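Long-range contact in gamma-resorcylate decarboxylase (Polaromonas, PDB 4QRO), which probably catalyses the manganese-dependent, non-oxidative decarboxylation of gamma-resorcylate (2,6-dihydroxybenzoate) to resorcinol, as an amidohydrolase-family enzyme: residues A[124-129]-A[160-165]. Residues are numbered along the deposited sequence; the frame is centred on the assembly and turned at random.
With MN (manganese (II) ion), chain K; 38L (2-nitrobenzene-1,3-diol), chain M.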
ATOM      1  N   GLY A 124       7.115 -11.803  23.381  1.00 33.24           N
ATOM      2  CA  GLY A 124       6.207 -10.917  22.653  1.00 37.53           C
ATOM      3  C   GLY A 124       5.026 -11.743  22.254  1.00 43.18           C
ATOM      4  O   GLY A 124       4.904 -12.893  22.697  1.00 32.25           O
ATOM      5  N   ALA A 125       4.164 -11.156  21.431  1.00 28.77           N
ATOM      6  CA  ALA A 125       2.999 -11.836  20.864  1.00 26.28           C
ATOM      7  C   ALA A 125       2.989 -11.627  19.359  1.00 34.02           C
ATOM      8  O   ALA A 125       3.497 -10.612  18.879  1.00 32.24           O
ATOM      9  CB  ALA A 125       1.740 -11.269  21.459  1.00 33.74           C
ATOM     10  N   LEU A 126       2.460 -12.599  18.621  1.00 33.53           N
ATOM     11  CA  LEU A 126       2.224 -12.428  17.192  1.00 28.80           C
ATOM     12  C   LEU A 126       0.775 -12.748  16.901  1.00 36.02           C
ATOM     13  O   LEU A 126       0.251 -13.776  17.326  1.00 33.82           O
ATOM     14  CB  LEU A 126       3.173 -13.281  16.343  1.00 36.75           C
ATOM     15  CG  LEU A 126       3.042 -13.058  14.812  1.00 30.47           C
ATOM     16  CD1 LEU A 126       4.401 -13.088  14.103  1.00 26.57           C
ATOM     17  CD2 LEU A 126       2.087 -14.053  14.174  1.00 38.10           C
ATOM     18  N   VAL A 127       0.125 -11.843  16.181  1.00 30.44           N
ATOM     19  CA  VAL A 127      -1.294 -11.943  15.890  1.00 26.54           C
ATOM     20  C   VAL A 127      -1.557 -11.626  14.417  1.00 35.95           C
ATOM     21  O   VAL A 127      -1.040 -10.650  13.887  1.00 31.22           O
ATOM     22  CB  VAL A 127      -2.108 -10.995  16.794  1.00 32.04           C
ATOM     23  CG1 VAL A 127      -3.569 -10.905  16.355  1.00 32.84           C
ATOM     24  CG2 VAL A 127      -1.983 -11.418  18.257  1.00 35.04           C
ATOM     25  N   ASN A 128      -2.401 -12.443  13.789  1.00 30.61           N
ATOM     26  CA  ASN A 128      -2.626 -12.370  12.369  1.00 28.33           C
ATOM     27  C   ASN A 128      -3.790 -11.475  12.040  1.00 33.91           C
ATOM     28  O   ASN A 128      -4.876 -11.926  11.620  1.00 29.97           O
ATOM     29  CB  ASN A 128      -2.799 -13.766  11.799  1.00 32.99           C
ATOM     30  CG  ASN A 128      -1.635 -14.680  12.143  1.00 36.11           C
ATOM     31  OD1 ASN A 128      -0.480 -14.413  11.774  1.00 30.04           O
ATOM     32  ND2 ASN A 128      -1.932 -15.769  12.869  1.00 33.14           N
ATOM     33  N   GLY A 129      -3.556 -10.183  12.215  1.00 32.93           N
ATOM     34  CA  GLY A 129      -4.561  -9.203  11.861  1.00 30.76           C
ATOM     35  C   GLY A 129      -5.837  -9.358  12.672  1.00 33.44           C
ATOM     36  O   GLY A 129      -5.816  -9.839  13.816  1.00 32.64           O
ATOM     37  N   PRO A 160       6.835  -6.598  22.868  1.00 35.38           N
ATOM     38  CA  PRO A 160       6.269  -6.135  21.587  1.00 30.58           C
ATOM     39  C   PRO A 160       5.126  -6.993  21.061  1.00 31.40           C
ATOM     40  O   PRO A 160       5.012  -8.173  21.433  1.00 32.67           O
ATOM     41  CB  PRO A 160       7.461  -6.241  20.623  1.00 37.32           C
ATOM     42  CG  PRO A 160       8.663  -6.229  21.491  1.00 46.06           C
ATOM     43  CD  PRO A 160       8.251  -6.989  22.720  1.00 37.08           C
ATOM     44  N   PHE A 161       4.341  -6.427  20.141  1.00 29.42           N
ATOM     45  CA  PHE A 161       3.185  -7.113  19.540  1.00 25.79           C
ATOM     46  C   PHE A 161       3.426  -7.063  18.046  1.00 27.73           C
ATOM     47  O   PHE A 161       3.547  -5.971  17.505  1.00 29.14           O
ATOM     48  CB  PHE A 161       1.902  -6.352  19.947  1.00 31.29           C
ATOM     49  CG  PHE A 161       0.608  -6.902  19.382  1.00 29.72           C
ATOM     50  CD1 PHE A 161       0.239  -6.657  18.053  1.00 29.96           C
ATOM     51  CD2 PHE A 161      -0.281  -7.590  20.189  1.00 30.41           C
ATOM     52  CE1 PHE A 161      -0.937  -7.143  17.535  1.00 32.15           C
ATOM     53  CE2 PHE A 161      -1.491  -8.053  19.677  1.00 31.15           C
ATOM     54  CZ  PHE A 161      -1.819  -7.831  18.355  1.00 32.05           C
ATOM     55  N   TYR A 162       3.492  -8.227  17.409  1.00 32.24           N
ATOM     56  CA  TYR A 162       3.776  -8.355  15.969  1.00 32.97           C
ATOM     57  C   TYR A 162       2.443  -8.452  15.288  1.00 30.75           C
ATOM     58  O   TYR A 162       1.713  -9.425  15.479  1.00 31.38           O
ATOM     59  CB  TYR A 162       4.611  -9.610  15.705  1.00 37.13           C
ATOM     60  CG  TYR A 162       5.408  -9.606  14.417  1.00 28.71           C
ATOM     61  CD1 TYR A 162       4.789  -9.408  13.182  1.00 30.38           C
ATOM     62  CD2 TYR A 162       6.796  -9.833  14.434  1.00 28.31           C
ATOM     63  CE1 TYR A 162       5.530  -9.408  12.009  1.00 30.72           C
ATOM     64  CE2 TYR A 162       7.548  -9.830  13.266  1.00 33.69           C
ATOM     65  CZ  TYR A 162       6.915  -9.615  12.056  1.00 31.37           C
ATOM     66  OH  TYR A 162       7.685  -9.637  10.898  1.00 31.39           O
ATOM     67  N   LEU A 163       2.094  -7.430  14.504  1.00 30.67           N
ATOM     68  CA  LEU A 163       0.822  -7.408  13.821  1.00 28.52           C
ATOM     69  C   LEU A 163       1.116  -7.969  12.432  1.00 31.14           C
ATOM     70  O   LEU A 163       1.660  -7.278  11.574  1.00 32.67           O
ATOM     71  CB  LEU A 163       0.253  -5.979  13.787  1.00 28.72           C
ATOM     72  CG  LEU A 163      -1.050  -5.817  12.972  1.00 35.73           C
ATOM     73  CD1 LEU A 163      -2.214  -6.535  13.623  1.00 35.26           C
ATOM     74  CD2 LEU A 163      -1.391  -4.337  12.779  1.00 33.52           C
ATOM     75  N   HIS A 164       0.808  -9.247  12.246  1.00 25.98           N
ATOM     76  CA  HIS A 164       1.160 -10.004  11.039  1.00 30.95           C
ATOM     77  C   HIS A 164      -0.054  -9.992  10.122  1.00 28.84           C
ATOM     78  O   HIS A 164      -1.186  -9.718  10.572  1.00 32.45           O
ATOM     79  CB  HIS A 164       1.535 -11.446  11.461  1.00 35.02           C
ATOM     80  CG  HIS A 164       1.971 -12.343  10.350  1.00 31.77           C
ATOM     81  ND1 HIS A 164       1.089 -13.127   9.638  1.00 29.03           N
ATOM     82  CD2 HIS A 164       3.203 -12.616   9.858  1.00 27.87           C
ATOM     83  CE1 HIS A 164       1.762 -13.835   8.751  1.00 32.14           C
ATOM     84  NE2 HIS A 164       3.043 -13.546   8.866  1.00 37.27           N
ATOM     85  N   PRO A 165       0.149 -10.257   8.823  1.00 28.42           N
ATOM     86  CA  PRO A 165      -1.056 -10.260   7.978  1.00 27.44           C
ATOM     87  C   PRO A 165      -2.009 -11.432   8.117  1.00 27.01           C
ATOM     88  O   PRO A 165      -1.682 -12.479   8.703  1.00 31.59           O
ATOM     89  CB  PRO A 165      -0.487 -10.274   6.541  1.00 31.97           C
ATOM     90  CG  PRO A 165       0.903  -9.763   6.670  1.00 33.46           C
ATOM     91  CD  PRO A 165       1.382 -10.251   8.011  1.00 29.21           C
TER
HETATM   92 MN    MN K 403       4.730 -14.499   7.696  1.00 31.28          MN
HETATM   93  OAK 38L M 405       3.855 -13.473   5.775  1.00 37.00           O
HETATM   94  NAG 38L M 405       3.713 -13.920   4.670  1.00 94.55           N
HETATM   95  OAJ 38L M 405       3.856 -13.164   3.711  1.00 44.18           O
HETATM   96  CAA 38L M 405       3.392 -15.291   4.509  1.00 44.34           C
HETATM   97  CAF 38L M 405       3.197 -15.765   3.214  1.00 41.16           C
HETATM   98  OAH 38L M 405       3.946 -15.262   2.193  1.00 37.35           O
HETATM   99  CAE 38L M 405       2.244 -16.751   2.959  1.00 36.99           C
HETATM  100  CAD 38L M 405       1.516 -17.311   4.003  1.00 43.66           C
HETATM  101  CAC 38L M 405       1.825 -16.967   5.317  1.00 41.87           C
HETATM  102  CAB 38L M 405       2.790 -15.993   5.573  1.00 35.83           C
HETATM  103  OAI 38L M 405       3.125 -15.720   6.872  1.00 35.72           O
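Leu126 and Tyr162 both extend CG away from their own backbone N (chi1 -176° and -158°), which sets the two side chains alongside each other on the face of the sheet that also carries His164. Their strands, 125-128 and 161-164, are neighbours in the parallel sheet of the amidohydrolase beta/alpha barrel: 161-164 supplies a manganese ligand and 125-128 packs against it. Joined through helix 148-157 in a beta-alpha-beta unit, they pair in register. Ala125 N donates to Pro160 O and Ala125 O accepts from Tyr162 N; two residues on, Val127 N reaches Tyr162 O at 3.0 Å in a nearly straight bond (169° at the hydrogen), and Val127 O receives His164 N at 2.8 Å.

On the Tyr162 side, Leu126 divides its branches. Leu126 CD1 lies over one face of the Tyr162 ring, a CH-pi contact 4.0 Å from the centroid, while Leu126 CD2 rests 3.8 Å from His164 CB. The phenol OH of Tyr162 bonds to Glu8, itself a manganese ligand, and to Thr260, tying this second-shell residue to the metal site. On the other face, the Phe161 ring packs against Val127, Phe161 CZ to Val127 CB 3.5 Å, with Trp151 against the same ring.

At the C-terminal ends of the strands, His164 becomes a first-shell ligand beside Glu8, His10 and Asp287. His164 ND1 donates to Pro165 O (3.0 Å), a bent bond, with the acceptor tilted from the ring plane, that probably helps to hold the ring's rotation; Asn128 OD1 approaches the same nitrogen. The other ring nitrogen, His164 NE2, binds manganese at 2.3 Å, as do OAI and OAK of the bound 2-nitroresorcinol at slightly different lengths, so the 3.0 Å between His164 NE2 and inhibitor OAI separates two ligands of one metal.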